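Acyl-CoA thioesterase II TesB2 (Mycobacterium marinum, PDB 3U0A) hydrolyses acyl-CoA thioesters, probably of fatty acids, to free acid and coenzyme A, as an acyl-CoA thioesterase II of the C/M/P thioester hydrolase family. Local coordinates at the interface of chains A and B. Sequence-based numbering; all coordinates share one arbitrary frame. Chains: chain A/B, Acyl-CoA thioesterase II TesB2.

The interface of chains A and B. Residues chain A 65, 221-222, 250, 252, 271; chain B 60-61, 111, 226-227.
A:Glu271 reaches across to B:His60, whose ring nitrogen ND1 donates to the carboxylate oxygen OE1 at 2.7 Å, on its syn side but tilted out of the carboxylate plane. The bond is bent, 126° at the hydrogen. With CG anti to the backbone N (chi1 -173°) and the chain extended beyond it, A:Glu271 runs past B:Trp226, bringing OE1 to the indole's edge beside CD1. Its other oxygen, OE2, is met from above the carboxylate plane by NE of A:Arg250 at 3.0 Å, an intrachain salt bridge that steadies both side chains.

The A:Arg250 chain bends at chi3 (-50°), and its guanidinium lies over CB of B:His60, which sits off-centre beneath one face. From the end of the guanidinium, NH1 donates to the amide oxygen OE1 of B:Gln111 at 2.9 Å, nearly along the C=O axis, the amide standing almost perpendicular to the guanidinium.

A second polar group centres on A:Asp222, by sequence match the catalytic aspartate of TesB-type thioesterases. OD2 accepts from the indole NE1 of B:Trp226 at 3.2 Å through its syn lone pair, while the backbone N of A:Glu271 donates to OD1 from above the carboxylate plane, helping fix its rotation. The partner's indole and water 1 thus reach a probable active-site carboxylate. The phenol OH of A:Tyr65 and the hydroxyl OG of B:Ser61 meet tip to tip at 2.7 Å.

Two waters tie these groups together. Water 1 bridges A:Asp222 OD2, A:Glu271 OE1 and B:Ser61 OG; water 2 links A:Glu271 OE2 and A:Arg250 NH2 to the backbone O of B:His60.

Among the apolar contacts, A:Leu252 lays its methyl CD1 over the five-membered ring of B:Trp226, 3.7 Å from its centroid, in a CH-pi contact.

In the family's double hot-dog fold, the patch joins strands 58-66, 222-227, 250-259 and 264-275 of chain A to 57-66, 104-112 and 222-227 of chain B. The deposited assembly holds two chains; this two-fold interface presumably is one of those building the homotetramer.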
# COMPACT_ATOMS: atom_id res chain seq x y z
N TYR A 65 2.57 -8.71 -4.77
CA TYR A 65 3.86 -8.54 -5.36
C TYR A 65 3.92 -9.31 -6.70
O TYR A 65 3.70 -10.52 -6.76
CB TYR A 65 4.90 -9.09 -4.41
CG TYR A 65 5.49 -8.12 -3.40
CD1 TYR A 65 5.96 -6.87 -3.79
CD2 TYR A 65 5.63 -8.49 -2.05
CE1 TYR A 65 6.52 -5.99 -2.88
CE2 TYR A 65 6.20 -7.63 -1.13
CZ TYR A 65 6.65 -6.37 -1.53
OH TYR A 65 7.21 -5.49 -0.60
N LEU A 221 5.92 -3.80 -10.10
CA LEU A 221 6.52 -4.52 -8.97
C LEU A 221 5.47 -4.96 -7.92
O LEU A 221 5.52 -6.06 -7.37
CB LEU A 221 7.57 -3.61 -8.32
CG LEU A 221 8.69 -3.14 -9.24
CD1 LEU A 221 9.61 -2.16 -8.52
CD2 LEU A 221 9.50 -4.33 -9.74
N ASP A 222 4.51 -4.09 -7.66
CA ASP A 222 3.50 -4.37 -6.68
C ASP A 222 2.19 -3.64 -6.95
O ASP A 222 2.03 -3.03 -7.99
CB ASP A 222 4.04 -4.10 -5.26
CG ASP A 222 4.07 -2.63 -4.88
OD1 ASP A 222 3.40 -1.77 -5.48
OD2 ASP A 222 4.76 -2.36 -3.89
N ARG A 250 13.15 2.91 -10.15
CA ARG A 250 11.80 2.65 -9.69
C ARG A 250 11.02 3.93 -9.78
O ARG A 250 11.60 4.99 -9.94
CB ARG A 250 11.77 2.08 -8.23
CG ARG A 250 12.64 0.87 -8.03
CD ARG A 250 12.40 0.14 -6.69
NE ARG A 250 12.40 1.01 -5.54
CZ ARG A 250 13.45 1.65 -5.06
NH1 ARG A 250 14.64 1.56 -5.61
NH2 ARG A 250 13.29 2.44 -4.03
N LEU A 252 7.24 5.40 -7.86
CA LEU A 252 6.09 5.16 -7.06
C LEU A 252 4.97 5.98 -7.62
O LEU A 252 5.16 7.12 -8.04
CB LEU A 252 6.36 5.57 -5.64
CG LEU A 252 5.32 5.14 -4.62
CD1 LEU A 252 5.21 3.62 -4.61
CD2 LEU A 252 5.69 5.72 -3.26
N GLU A 271 4.10 0.59 -7.03
CA GLU A 271 5.47 0.85 -7.44
C GLU A 271 5.76 0.05 -8.73
O GLU A 271 5.26 -1.06 -8.91
CB GLU A 271 6.42 0.48 -6.30
CG GLU A 271 7.86 0.89 -6.58
CD GLU A 271 8.77 0.71 -5.37
OE1 GLU A 271 8.75 -0.40 -4.73
OE2 GLU A 271 9.51 1.69 -5.08
N HIS B 60 13.15 -1.97 -0.36
CA HIS B 60 12.47 -0.80 -0.96
C HIS B 60 10.97 -0.77 -0.74
O HIS B 60 10.36 0.27 -0.94
CB HIS B 60 12.78 -0.72 -2.45
CG HIS B 60 12.14 -1.81 -3.27
ND1 HIS B 60 10.86 -1.77 -3.68
CD2 HIS B 60 12.67 -3.00 -3.74
CE1 HIS B 60 10.59 -2.89 -4.37
NE2 HIS B 60 11.71 -3.64 -4.41
N SER B 61 10.37 -1.91 -0.34
CA SER B 61 8.96 -1.95 0.10
C SER B 61 8.61 -3.08 1.04
O SER B 61 9.33 -4.06 1.11
CB SER B 61 7.97 -1.95 -1.09
OG SER B 61 7.98 -3.18 -1.79
N GLN B 111 16.05 -4.55 -3.67
CA GLN B 111 16.66 -4.35 -4.99
C GLN B 111 18.15 -3.95 -4.94
O GLN B 111 18.58 -3.23 -4.06
CB GLN B 111 15.82 -3.34 -5.77
CG GLN B 111 16.18 -3.16 -7.23
CD GLN B 111 15.73 -1.80 -7.75
OE1 GLN B 111 15.31 -0.94 -6.98
NE2 GLN B 111 15.80 -1.61 -9.05
N TRP B 226 7.22 2.35 1.47
CA TRP B 226 8.11 2.45 0.35
C TRP B 226 9.33 3.28 0.74
O TRP B 226 9.21 4.43 1.15
CB TRP B 226 7.37 3.01 -0.85
CG TRP B 226 6.27 2.10 -1.34
CD1 TRP B 226 6.35 1.16 -2.36
CD2 TRP B 226 4.90 2.01 -0.84
NE1 TRP B 226 5.17 0.51 -2.50
CE2 TRP B 226 4.26 0.98 -1.62
CE3 TRP B 226 4.18 2.65 0.15
CZ2 TRP B 226 2.93 0.62 -1.42
CZ3 TRP B 226 2.86 2.29 0.36
CH2 TRP B 226 2.24 1.30 -0.41
N PHE B 227 10.52 2.69 0.61
CA PHE B 227 11.76 3.33 1.03
C PHE B 227 12.55 3.80 -0.15
O PHE B 227 12.96 3.03 -0.97
CB PHE B 227 12.61 2.36 1.83
CG PHE B 227 11.87 1.69 2.92
CD1 PHE B 227 11.68 2.32 4.14
CD2 PHE B 227 11.34 0.43 2.73
CE1 PHE B 227 10.99 1.70 5.18
CE2 PHE B 227 10.66 -0.20 3.77
CZ PHE B 227 10.47 0.44 4.99
O HOH W 1 7.46 -2.55 -4.21
O HOH W 2 10.31 2.35 -2.83